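Local atomic coordinates of N-methyltransferase (Streptoalloteichus sp. ATCC 53650, PDB entry 5BSZ), a protein that probably transfers a methyl group from S-adenosylmethionine to the amino nitrogen of a deoxysugar, as a sugar N-methyltransferase linked to kedarcidin. Residues A[50-55]-A[100-105]; A[111-116]-A[132-137]; A[116-121]-A[125-130]. All blocks are in the same frame, centred on the assembly; numbering follows the deposited sequence.

Contact 1: A[50-55]-A[100-105]; sequences SLLDVA and FDFDLG. With SAH (S-adenosyl-L-homocysteine), chain B.
Leu-52 and Val-54 on strand 50-54, an inner strand of the Rossmann-like methyltransferase sheet, meet Phe-102 and Leu-104 of the irregular loop that crosses one face of that sheet. The CA atoms of Leu-52 and Leu-104 are 10.1 Å apart; side chains alone bridge the gap, and no hydrogen bond spans it. The tight part is apolar and buried. The CD2 methyl of Leu-52 approaches the Phe-102 ring at CE2 (3.9 Å), while the CG2 branch of Val-54 reaches the same ring at CZ (4.0 Å). Both methyls come in obliquely. Phe-102 can offer its far end to both because its CG sits between the backbone N and the carbonyl carbon (chi1 68°), which lifts the ring off the loop toward the strand. Its ring also stacks with His-137. A large aromatic suits this place because its ring is long enough to reach two strand side chains from the loop, and beta-branched Val-54 suits the strand itself. Leu-52 and Leu-104 meet tip to tip, CD1 to CD1 at 3.8 Å.

The loose side begins at Leu-104, which is only partly buried, and continues to Asp-101 and Asp-103. These two residues are exposed, and their carboxylates form salt bridges with Arg-136, just past the end of helix 124-135.

At the ligand end both segments touch SAH. Ala-55, in a left-handed backbone conformation (phi 63°), opens the glycine-rich turn typical of this family, and its small CB fits beside the ribose, 3.4 Å from SAH O4'. Phe-100 lies at the adenine amine, its CE2 3.5 Å from SAH N6. The carbonyl O of Ala-55 accepts a hydrogen bond from SAH N at 2.8 Å.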
loop_
_atom_site.group_PDB
_atom_site.type_symbol
_atom_site.label_atom_id
_atom_site.label_comp_id
_atom_site.label_asym_id
_atom_site.label_seq_id
_atom_site.Cartn_x
_atom_site.Cartn_y
_atom_site.Cartn_z
ATOM N N SER A 50 -8.533 -3.359 -46.556
ATOM C CA SER A 50 -8.663 -2.394 -45.494
ATOM C C SER A 50 -9.203 -3.070 -44.228
ATOM O O SER A 50 -10.046 -3.961 -44.300
ATOM C CB SER A 50 -9.584 -1.240 -45.873
ATOM O OG SER A 50 -10.897 -1.657 -46.097
ATOM N N LEU A 51 -8.681 -2.609 -43.096
ATOM C CA LEU A 51 -8.983 -3.256 -41.789
ATOM C C LEU A 51 -8.941 -2.232 -40.662
ATOM O O LEU A 51 -8.012 -1.397 -40.569
ATOM C CB LEU A 51 -7.985 -4.376 -41.509
ATOM C CG LEU A 51 -8.223 -5.138 -40.180
ATOM C CD1 LEU A 51 -7.950 -6.611 -40.352
ATOM C CD2 LEU A 51 -7.374 -4.584 -39.066
ATOM N N LEU A 52 -9.948 -2.307 -39.795
ATOM C CA LEU A 52 -9.951 -1.583 -38.534
ATOM C C LEU A 52 -9.863 -2.505 -37.297
ATOM O O LEU A 52 -10.620 -3.459 -37.199
ATOM C CB LEU A 52 -11.224 -0.766 -38.460
ATOM C CG LEU A 52 -11.508 -0.120 -37.102
ATOM C CD1 LEU A 52 -10.601 1.070 -36.856
ATOM C CD2 LEU A 52 -12.928 0.291 -36.854
ATOM N N ASP A 53 -8.868 -2.271 -36.441
ATOM C CA ASP A 53 -8.687 -3.013 -35.181
ATOM C C ASP A 53 -9.139 -2.147 -34.001
ATOM O O ASP A 53 -8.570 -1.085 -33.680
ATOM C CB ASP A 53 -7.250 -3.508 -35.037
ATOM C CG ASP A 53 -7.020 -4.389 -33.792
ATOM O OD1 ASP A 53 -8.009 -5.014 -33.334
ATOM O OD2 ASP A 53 -5.854 -4.440 -33.310
ATOM N N VAL A 54 -10.215 -2.605 -33.364
ATOM C CA VAL A 54 -10.921 -1.889 -32.303
ATOM C C VAL A 54 -10.419 -2.362 -30.928
ATOM O O VAL A 54 -10.419 -3.554 -30.645
ATOM C CB VAL A 54 -12.438 -2.095 -32.404
ATOM C CG1 VAL A 54 -13.159 -1.394 -31.275
ATOM C CG2 VAL A 54 -12.936 -1.619 -33.767
ATOM N N ALA A 55 -9.989 -1.392 -30.111
ATOM C CA ALA A 55 -9.234 -1.606 -28.861
ATOM C C ALA A 55 -7.905 -2.257 -29.127
ATOM O O ALA A 55 -7.582 -3.275 -28.533
ATOM C CB ALA A 55 -10.047 -2.362 -27.802
ATOM N N PHE A 100 -17.671 1.331 -27.720
ATOM C CA PHE A 100 -19.097 1.148 -27.530
ATOM C C PHE A 100 -19.960 2.049 -28.384
ATOM O O PHE A 100 -21.133 1.741 -28.587
ATOM C CB PHE A 100 -19.494 1.276 -26.052
ATOM C CG PHE A 100 -18.826 0.238 -25.237
ATOM C CD1 PHE A 100 -19.049 -1.092 -25.532
ATOM C CD2 PHE A 100 -17.874 0.581 -24.311
ATOM C CE1 PHE A 100 -18.355 -2.057 -24.864
ATOM C CE2 PHE A 100 -17.184 -0.401 -23.630
ATOM C CZ PHE A 100 -17.433 -1.706 -23.909
ATOM N N ASP A 101 -19.406 3.173 -28.810
ATOM C CA ASP A 101 -20.145 4.083 -29.676
ATOM C C ASP A 101 -19.135 5.040 -30.325
ATOM O O ASP A 101 -18.595 5.950 -29.665
ATOM C CB ASP A 101 -21.190 4.810 -28.838
ATOM C CG ASP A 101 -22.068 5.728 -29.694
ATOM O OD1 ASP A 101 -22.165 6.921 -29.388
ATOM O OD2 ASP A 101 -22.488 5.267 -30.759
ATOM N N PHE A 102 -18.704 4.684 -31.526
ATOM C CA PHE A 102 -17.722 5.470 -32.270
ATOM C C PHE A 102 -18.222 5.491 -33.745
ATOM O O PHE A 102 -19.054 4.670 -34.164
ATOM C CB PHE A 102 -16.297 4.883 -32.159
ATOM C CG PHE A 102 -16.117 3.553 -32.838
ATOM C CD1 PHE A 102 -16.392 2.361 -32.185
ATOM C CD2 PHE A 102 -15.656 3.487 -34.153
ATOM C CE1 PHE A 102 -16.281 1.140 -32.831
ATOM C CE2 PHE A 102 -15.535 2.276 -34.798
ATOM C CZ PHE A 102 -15.835 1.090 -34.139
ATOM N N ASP A 103 -17.695 6.426 -34.513
ATOM C CA ASP A 103 -18.054 6.570 -35.940
ATOM C C ASP A 103 -16.903 7.330 -36.575
ATOM O O ASP A 103 -16.575 8.437 -36.189
ATOM C CB ASP A 103 -19.369 7.338 -36.059
ATOM C CG ASP A 103 -20.562 6.424 -35.915
ATOM O OD1 ASP A 103 -20.749 5.569 -36.813
ATOM O OD2 ASP A 103 -21.288 6.531 -34.890
ATOM N N LEU A 104 -16.271 6.680 -37.526
ATOM C CA LEU A 104 -15.070 7.160 -38.159
ATOM C C LEU A 104 -15.437 7.758 -39.550
ATOM O O LEU A 104 -14.555 8.240 -40.198
ATOM C CB LEU A 104 -14.152 5.963 -38.395
ATOM C CG LEU A 104 -13.715 5.222 -37.131
ATOM C CD1 LEU A 104 -12.615 4.239 -37.473
ATOM C CD2 LEU A 104 -13.188 6.169 -36.060
ATOM N N GLY A 105 -16.681 7.649 -40.018
ATOM C CA GLY A 105 -17.083 8.237 -41.302
ATOM C C GLY A 105 -16.565 7.488 -42.518
ATOM O O GLY A 105 -16.453 8.079 -43.564
HETATM N N SAH B . -6.648 -5.917 -28.730
HETATM C CA SAH B . -5.397 -5.596 -27.946
HETATM C CB SAH B . -5.652 -4.882 -26.601
HETATM C CG SAH B . -5.554 -5.607 -25.281
HETATM S SD SAH B . -5.826 -4.697 -23.798
HETATM C C SAH B . -4.623 -6.880 -27.913
HETATM O O SAH B . -5.067 -7.962 -28.274
HETATM O OXT SAH B . -3.457 -6.833 -27.662
HETATM C "C5'" SAH B . -7.473 -4.049 -23.913
HETATM C "C4'" SAH B . -7.431 -2.642 -24.540
HETATM O "O4'" SAH B . -8.765 -2.123 -24.705
HETATM C "C3'" SAH B . -6.732 -1.612 -23.658
HETATM O "O3'" SAH B . -5.672 -1.048 -24.425
HETATM C "C2'" SAH B . -7.738 -0.521 -23.328
HETATM O "O2'" SAH B . -7.154 0.805 -23.342
HETATM C "C1'" SAH B . -8.774 -0.737 -24.401
HETATM N N9 SAH B . -10.144 -0.322 -24.045
HETATM C C8 SAH B . -10.790 -0.506 -22.855
HETATM N N7 SAH B . -12.029 0.035 -22.905
HETATM C C5 SAH B . -12.149 0.601 -24.134
HETATM C C6 SAH B . -13.198 1.350 -24.821
HETATM N N6 SAH B . -14.333 1.550 -24.125
HETATM N N1 SAH B . -12.954 1.734 -26.095
HETATM C C2 SAH B . -11.788 1.523 -26.713
HETATM N N3 SAH B . -10.770 0.840 -26.159
HETATM C C4 SAH B . -10.906 0.366 -24.897
#

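Contact 2: A[111-116]-A[132-137]; sequences VCCLTG and RAMARH. With SAH (S-adenosyl-L-homocysteine), chain B.
In the beta-alpha-beta unit made by strand 110-113, helix 124-135 and strand 143-146, Val-111 and Cys-113 meet the helix, chiefly through Met-134. The two CG branches of Val-111 share the work. CG1 of Val-111, anti to the backbone N (chi1 176°), crosses the base of the Met-134 side chain and touches its CB at 3.7 Å; CG2 of Val-111 turns the other way, toward the end of the helix, and lies 4.1 Å from His-137 CB. A compact beta-branched residue suits this position, where strand and helix come within 6.4 Å at the CA atoms of Val-111 and Met-134. Cutting the Val-111 side chain back to an alanine is likely to open a gap beside Met-134 CB and leave His-137 CB without its apolar neighbour.

Met-134 then runs extended beyond CG, which carries its methyl along the strand. Met-134 CE touches Cys-113 CB at 3.6 Å and also approaches its SG. A flexible, unbranched thioether can span two strand residues on one side of the sheet, and the short cysteine side chain lets the methyl come up against its CB. In this Rossmann-like fold the crossover helix packs on the sheet, and Met-134 also touches Val-54 and Leu-144 on the neighbouring strands.

Where the helix gives way to a loop, His-137 ND1 donates to the carbonyl O of Ala-133 at 2.7 Å. The acceptor lies in the ring plane and the N-H...O angle is 150°. With its proton on ND1, the ring can accept at NE2 from Leu-104 N, and the two bonds together help fix its rotation. At the other end of the contact the strand runs out into the SAH pocket: Thr-115 belongs to the site, and the carbonyl O of Leu-114 receives a weak hydrogen bond from SAH N at 3.4 Å.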
loop_
_atom_site.group_PDB
_atom_site.type_symbol
_atom_site.label_atom_id
_atom_site.label_comp_id
_atom_site.label_asym_id
_atom_site.label_seq_id
_atom_site.Cartn_x
_atom_site.Cartn_y
_atom_site.Cartn_z
ATOM N N VAL A 111 -13.377 -5.628 -39.852
ATOM C CA VAL A 111 -13.232 -5.013 -38.519
ATOM C C VAL A 111 -12.926 -6.151 -37.513
ATOM O O VAL A 111 -13.605 -7.205 -37.471
ATOM C CB VAL A 111 -14.494 -4.219 -38.131
ATOM C CG1 VAL A 111 -14.416 -3.658 -36.710
ATOM C CG2 VAL A 111 -14.781 -3.040 -39.084
ATOM N N CYS A 112 -11.909 -5.947 -36.681
ATOM C CA CYS A 112 -11.654 -6.939 -35.642
ATOM C C CYS A 112 -11.579 -6.323 -34.253
ATOM O O CYS A 112 -11.301 -5.122 -34.065
ATOM C CB CYS A 112 -10.424 -7.791 -35.973
ATOM S SG CYS A 112 -8.875 -6.864 -36.093
ATOM N N CYS A 113 -11.831 -7.166 -33.257
ATOM C CA CYS A 113 -11.615 -6.786 -31.872
ATOM C C CYS A 113 -11.049 -8.021 -31.163
ATOM O O CYS A 113 -11.727 -9.062 -31.098
ATOM C CB CYS A 113 -12.965 -6.389 -31.299
ATOM S SG CYS A 113 -12.894 -5.830 -29.577
ATOM N N LEU A 114 -9.817 -7.916 -30.696
ATOM C CA LEU A 114 -9.040 -9.102 -30.382
ATOM C C LEU A 114 -8.795 -9.276 -28.879
ATOM O O LEU A 114 -8.938 -8.332 -28.112
ATOM C CB LEU A 114 -7.708 -9.044 -31.119
ATOM C CG LEU A 114 -7.836 -9.014 -32.639
ATOM C CD1 LEU A 114 -6.465 -8.937 -33.275
ATOM C CD2 LEU A 114 -8.573 -10.236 -33.159
ATOM N N THR A 115 -8.357 -10.481 -28.520
ATOM C CA THR A 115 -7.972 -10.888 -27.177
ATOM C C THR A 115 -8.989 -10.603 -26.092
ATOM O O THR A 115 -8.645 -10.234 -24.986
ATOM C CB THR A 115 -6.586 -10.327 -26.825
ATOM O OG1 THR A 115 -6.653 -8.910 -26.725
ATOM C CG2 THR A 115 -5.718 -10.587 -27.930
ATOM N N GLY A 116 -10.246 -10.862 -26.405
ATOM C CA GLY A 116 -11.336 -10.706 -25.489
ATOM C C GLY A 116 -11.746 -9.316 -25.116
ATOM O O GLY A 116 -12.472 -9.150 -24.131
ATOM N N ARG A 132 -22.699 -3.523 -33.021
ATOM C CA ARG A 132 -23.331 -2.623 -33.980
ATOM C C ARG A 132 -22.384 -1.539 -34.492
ATOM O O ARG A 132 -22.347 -1.212 -35.704
ATOM C CB ARG A 132 -24.589 -2.023 -33.371
ATOM C CG ARG A 132 -25.667 -1.662 -34.380
ATOM C CD ARG A 132 -27.077 -2.072 -33.891
ATOM N NE ARG A 132 -27.216 -1.891 -32.438
ATOM C CZ ARG A 132 -27.590 -2.803 -31.524
ATOM N NH1 ARG A 132 -27.959 -4.066 -31.852
ATOM N NH2 ARG A 132 -27.577 -2.402 -30.236
ATOM N N ALA A 133 -21.646 -0.928 -33.572
ATOM C CA ALA A 133 -20.765 0.154 -33.968
ATOM C C ALA A 133 -19.689 -0.390 -34.892
ATOM O O ALA A 133 -19.343 0.306 -35.822
ATOM C CB ALA A 133 -20.098 0.827 -32.775
ATOM N N MET A 134 -19.108 -1.561 -34.581
ATOM C CA MET A 134 -18.226 -2.279 -35.496
ATOM C C MET A 134 -18.846 -2.558 -36.881
ATOM O O MET A 134 -18.219 -2.271 -37.890
ATOM C CB MET A 134 -17.673 -3.596 -34.914
ATOM C CG MET A 134 -16.755 -3.301 -33.703
ATOM S SD MET A 134 -16.415 -4.851 -32.842
ATOM C CE MET A 134 -15.750 -4.071 -31.371
ATOM N N ALA A 135 -20.050 -3.138 -36.896
ATOM C CA ALA A 135 -20.772 -3.504 -38.124
ATOM C C ALA A 135 -21.085 -2.307 -39.037
ATOM O O ALA A 135 -21.075 -2.471 -40.263
ATOM C CB ALA A 135 -22.072 -4.226 -37.758
ATOM N N ARG A 136 -21.342 -1.123 -38.492
ATOM C CA ARG A 136 -21.540 0.011 -39.384
ATOM C C ARG A 136 -20.271 0.575 -39.982
ATOM O O ARG A 136 -20.332 1.546 -40.732
ATOM C CB ARG A 136 -22.333 1.119 -38.737
ATOM C CG ARG A 136 -21.706 1.776 -37.560
ATOM C CD ARG A 136 -22.823 2.465 -36.775
ATOM N NE ARG A 136 -22.240 3.204 -35.662
ATOM C CZ ARG A 136 -22.586 3.099 -34.373
ATOM N NH1 ARG A 136 -23.578 2.293 -33.959
ATOM N NH2 ARG A 136 -21.914 3.820 -33.487
ATOM N N HIS A 137 -19.118 0.005 -39.626
ATOM C CA HIS A 137 -17.908 0.347 -40.352
ATOM C C HIS A 137 -17.553 -0.668 -41.397
ATOM O O HIS A 137 -16.388 -0.736 -41.816
ATOM C CB HIS A 137 -16.740 0.521 -39.398
ATOM C CG HIS A 137 -16.902 1.731 -38.547
ATOM N ND1 HIS A 137 -17.723 1.768 -37.433
ATOM C CD2 HIS A 137 -16.418 2.980 -38.712
ATOM C CE1 HIS A 137 -17.693 2.985 -36.920
ATOM N NE2 HIS A 137 -16.918 3.737 -37.688
HETATM N N SAH B . -6.648 -5.917 -28.730
HETATM C CA SAH B . -5.397 -5.596 -27.946
HETATM C CB SAH B . -5.652 -4.882 -26.601
HETATM C CG SAH B . -5.554 -5.607 -25.281
HETATM S SD SAH B . -5.826 -4.697 -23.798
HETATM C C SAH B . -4.623 -6.880 -27.913
HETATM O O SAH B . -5.067 -7.962 -28.274
HETATM O OXT SAH B . -3.457 -6.833 -27.662
HETATM C "C5'" SAH B . -7.473 -4.049 -23.913
HETATM C "C4'" SAH B . -7.431 -2.642 -24.540
HETATM O "O4'" SAH B . -8.765 -2.123 -24.705
HETATM C "C3'" SAH B . -6.732 -1.612 -23.658
HETATM O "O3'" SAH B . -5.672 -1.048 -24.425
HETATM C "C2'" SAH B . -7.738 -0.521 -23.328
HETATM O "O2'" SAH B . -7.154 0.805 -23.342
HETATM C "C1'" SAH B . -8.774 -0.737 -24.401
HETATM N N9 SAH B . -10.144 -0.322 -24.045
HETATM C C8 SAH B . -10.790 -0.506 -22.855
HETATM N N7 SAH B . -12.029 0.035 -22.905
HETATM C C5 SAH B . -12.149 0.601 -24.134
HETATM C C6 SAH B . -13.198 1.350 -24.821
HETATM N N6 SAH B . -14.333 1.550 -24.125
HETATM N N1 SAH B . -12.954 1.734 -26.095
HETATM C C2 SAH B . -11.788 1.523 -26.713
HETATM N N3 SAH B . -10.770 0.840 -26.159
HETATM C C4 SAH B . -10.906 0.366 -24.897
#

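Contact 3: A[116-121]-A[125-130]; sequences GSIAYA and AELARA. With SAH (S-adenosyl-L-homocysteine), chain B.
Ile-118 and Ala-121, on the 3-10 turn and just past it, provide the apolar part of the contact with the helix, meeting Leu-127 and Ala-130. The side chains of Ile-118 and Leu-127 cross at about a right angle, with Ile-118 CG1 3.9 Å from Leu-127 CD1. Beyond CG1, which lies roughly anti to the backbone N (chi1 -151°), the CD1 methyl of Ile-118 reaches the CB of Ala-130, also at 3.9 Å. Each residue suits its place: Ile-118 is branched and fills the space between turn and helix, while Ala-130 is small enough for the isoleucine tip to rest against the helix surface. A small residue likewise suits position Ala-121, whose CB lies 3.6 Å from Leu-127 N.

The polar interactions lie beside this core. Glu-126 stretches its chain back toward the turn, where OE1 passes 3.6 Å from Ala-121 CA to accept a hydrogen bond from Ala-122 N. Its other oxygen, OE2, bonds to the N of Gly-1 of a second subunit; one carboxylate thus holds the backbone just before the helix and also reaches the subunit interface. Within the turn, Ala-119 N donates to Gly-116 O and Ala-121 N to Ile-118 O, the i to i+3 bonds that define the short 3-10 segment.

Contacts with the ligand come from the part of the turn facing away from the helix. One face of the Tyr-120 ring lies over the adenine, with SAH C8 3.5 Å above the ring plane and offset toward its rim, and the phenol OH comes 3.6 Å from SAH C5'. Ser-117 OG also lies beside C5' while bonding to Leu-114 O. Turn and helix together form the link that starts a beta-alpha-beta crossover, and its turn forms part of the wall of the SAH pocket in this Rossmann-like methyltransferase.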
loop_
_atom_site.group_PDB
_atom_site.type_symbol
_atom_site.label_atom_id
_atom_site.label_comp_id
_atom_site.label_asym_id
_atom_site.label_seq_id
_atom_site.Cartn_x
_atom_site.Cartn_y
_atom_site.Cartn_z
ATOM N N GLY A 116 -10.246 -10.862 -26.405
ATOM C CA GLY A 116 -11.336 -10.706 -25.489
ATOM C C GLY A 116 -11.746 -9.316 -25.116
ATOM O O GLY A 116 -12.472 -9.150 -24.131
ATOM N N SER A 117 -11.222 -8.311 -25.827
ATOM C CA SER A 117 -11.426 -6.922 -25.471
ATOM C C SER A 117 -12.900 -6.507 -25.494
ATOM O O SER A 117 -13.322 -5.641 -24.719
ATOM C CB SER A 117 -10.621 -6.009 -26.391
ATOM O OG SER A 117 -9.242 -6.207 -26.162
ATOM N N ILE A 118 -13.704 -7.224 -26.270
ATOM C CA ILE A 118 -15.098 -6.890 -26.357
ATOM C C ILE A 118 -15.840 -7.086 -25.025
ATOM O O ILE A 118 -16.867 -6.472 -24.820
ATOM C CB ILE A 118 -15.891 -7.501 -27.569
ATOM C CG1 ILE A 118 -17.062 -6.530 -27.942
ATOM C CG2 ILE A 118 -16.324 -8.915 -27.332
ATOM C CD1 ILE A 118 -17.661 -6.752 -29.302
ATOM N N ALA A 119 -15.254 -7.866 -24.133
ATOM C CA ALA A 119 -15.889 -8.252 -22.857
ATOM C C ALA A 119 -15.612 -7.237 -21.786
ATOM O O ALA A 119 -16.076 -7.349 -20.663
ATOM C CB ALA A 119 -15.379 -9.632 -22.439
ATOM N N TYR A 120 -15.022 -6.101 -22.127
ATOM C CA TYR A 120 -15.308 -4.900 -21.360
ATOM C C TYR A 120 -16.787 -4.500 -21.343
ATOM O O TYR A 120 -17.213 -3.803 -20.437
ATOM C CB TYR A 120 -14.471 -3.712 -21.881
ATOM C CG TYR A 120 -12.994 -3.707 -21.527
ATOM C CD1 TYR A 120 -12.482 -2.812 -20.583
ATOM C CD2 TYR A 120 -12.124 -4.584 -22.079
ATOM C CE1 TYR A 120 -11.132 -2.775 -20.273
ATOM C CE2 TYR A 120 -10.780 -4.583 -21.759
ATOM C CZ TYR A 120 -10.292 -3.697 -20.849
ATOM O OH TYR A 120 -8.953 -3.727 -20.594
ATOM N N ALA A 121 -17.571 -4.958 -22.320
ATOM C CA ALA A 121 -19.000 -4.745 -22.272
ATOM C C ALA A 121 -19.524 -5.346 -20.984
ATOM O O ALA A 121 -19.202 -6.485 -20.679
ATOM C CB ALA A 121 -19.679 -5.398 -23.468
ATOM N N ALA A 125 -26.810 -5.918 -23.758
ATOM C CA ALA A 125 -27.162 -4.715 -24.459
ATOM C C ALA A 125 -25.907 -3.951 -24.886
ATOM O O ALA A 125 -25.811 -3.530 -26.046
ATOM C CB ALA A 125 -28.104 -3.833 -23.632
ATOM N N GLU A 126 -24.948 -3.785 -23.975
ATOM C CA GLU A 126 -23.694 -3.117 -24.303
ATOM C C GLU A 126 -22.826 -3.884 -25.306
ATOM O O GLU A 126 -22.214 -3.295 -26.230
ATOM C CB GLU A 126 -22.882 -2.828 -23.010
ATOM C CG GLU A 126 -21.834 -1.755 -23.258
ATOM C CD GLU A 126 -21.205 -1.242 -21.976
ATOM O OE1 GLU A 126 -21.080 -2.053 -21.024
ATOM O OE2 GLU A 126 -20.800 -0.053 -21.959
ATOM N N LEU A 127 -22.827 -5.206 -25.203
ATOM C CA LEU A 127 -22.190 -6.039 -26.193
ATOM C C LEU A 127 -22.763 -5.769 -27.590
ATOM O O LEU A 127 -22.010 -5.534 -28.571
ATOM C CB LEU A 127 -22.334 -7.520 -25.809
ATOM C CG LEU A 127 -21.811 -8.592 -26.733
ATOM C CD1 LEU A 127 -20.304 -8.429 -26.813
ATOM C CD2 LEU A 127 -22.241 -9.994 -26.324
ATOM N N ALA A 128 -24.096 -5.777 -27.651
ATOM C CA ALA A 128 -24.808 -5.474 -28.900
ATOM C C ALA A 128 -24.453 -4.097 -29.414
ATOM O O ALA A 128 -24.257 -3.972 -30.632
ATOM C CB ALA A 128 -26.337 -5.672 -28.788
ATOM N N ARG A 129 -24.296 -3.096 -28.552
ATOM C CA ARG A 129 -23.916 -1.762 -29.017
ATOM C C ARG A 129 -22.541 -1.698 -29.651
ATOM O O ARG A 129 -22.373 -1.072 -30.719
ATOM C CB ARG A 129 -23.987 -0.701 -27.915
ATOM C CG ARG A 129 -25.097 0.303 -28.153
ATOM C CD ARG A 129 -25.427 1.101 -26.905
ATOM N NE ARG A 129 -24.219 1.688 -26.367
ATOM C CZ ARG A 129 -23.829 2.936 -26.581
ATOM N NH1 ARG A 129 -24.546 3.755 -27.344
ATOM N NH2 ARG A 129 -22.706 3.339 -26.024
ATOM N N ALA A 130 -21.554 -2.315 -28.986
ATOM C CA ALA A 130 -20.203 -2.456 -29.570
ATOM C C ALA A 130 -20.234 -3.159 -30.936
ATOM O O ALA A 130 -19.540 -2.791 -31.850
ATOM C CB ALA A 130 -19.253 -3.229 -28.655
HETATM N N SAH B . -6.648 -5.917 -28.730
HETATM C CA SAH B . -5.397 -5.596 -27.946
HETATM C CB SAH B . -5.652 -4.882 -26.601
HETATM C CG SAH B . -5.554 -5.607 -25.281
HETATM S SD SAH B . -5.826 -4.697 -23.798
HETATM C C SAH B . -4.623 -6.880 -27.913
HETATM O O SAH B . -5.067 -7.962 -28.274
HETATM O OXT SAH B . -3.457 -6.833 -27.662
HETATM C "C5'" SAH B . -7.473 -4.049 -23.913
HETATM C "C4'" SAH B . -7.431 -2.642 -24.540
HETATM O "O4'" SAH B . -8.765 -2.123 -24.705
HETATM C "C3'" SAH B . -6.732 -1.612 -23.658
HETATM O "O3'" SAH B . -5.672 -1.048 -24.425
HETATM C "C2'" SAH B . -7.738 -0.521 -23.328
HETATM O "O2'" SAH B . -7.154 0.805 -23.342
HETATM C "C1'" SAH B . -8.774 -0.737 -24.401
HETATM N N9 SAH B . -10.144 -0.322 -24.045
HETATM C C8 SAH B . -10.790 -0.506 -22.855
HETATM N N7 SAH B . -12.029 0.035 -22.905
HETATM C C5 SAH B . -12.149 0.601 -24.134
HETATM C C6 SAH B . -13.198 1.350 -24.821
HETATM N N6 SAH B . -14.333 1.550 -24.125
HETATM N N1 SAH B . -12.954 1.734 -26.095
HETATM C C2 SAH B . -11.788 1.523 -26.713
HETATM N N3 SAH B . -10.770 0.840 -26.159
HETATM C C4 SAH B . -10.906 0.366 -24.897
#

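All three contacts lie in the Rossmann-like domain. Contact 1 closes before the others open, and contact 3 falls between the two segments of contact 2, sharing Gly-116 with it. The centres of contacts 1 and 2 are about 7 Å apart, those of 2 and 3 about 9 Å, and those of 1 and 3 about 13 Å. Contacts 1 and 2 use neighbouring parallel strands, 50-54 and 110-113, joined by backbone hydrogen bonds; contacts 2 and 3 both use helix 124-135, where Met-134 CE meets Ile-118 CD1. All three touch SAH, so sheet, crossover helix and connecting loops meet around one ligand pocket.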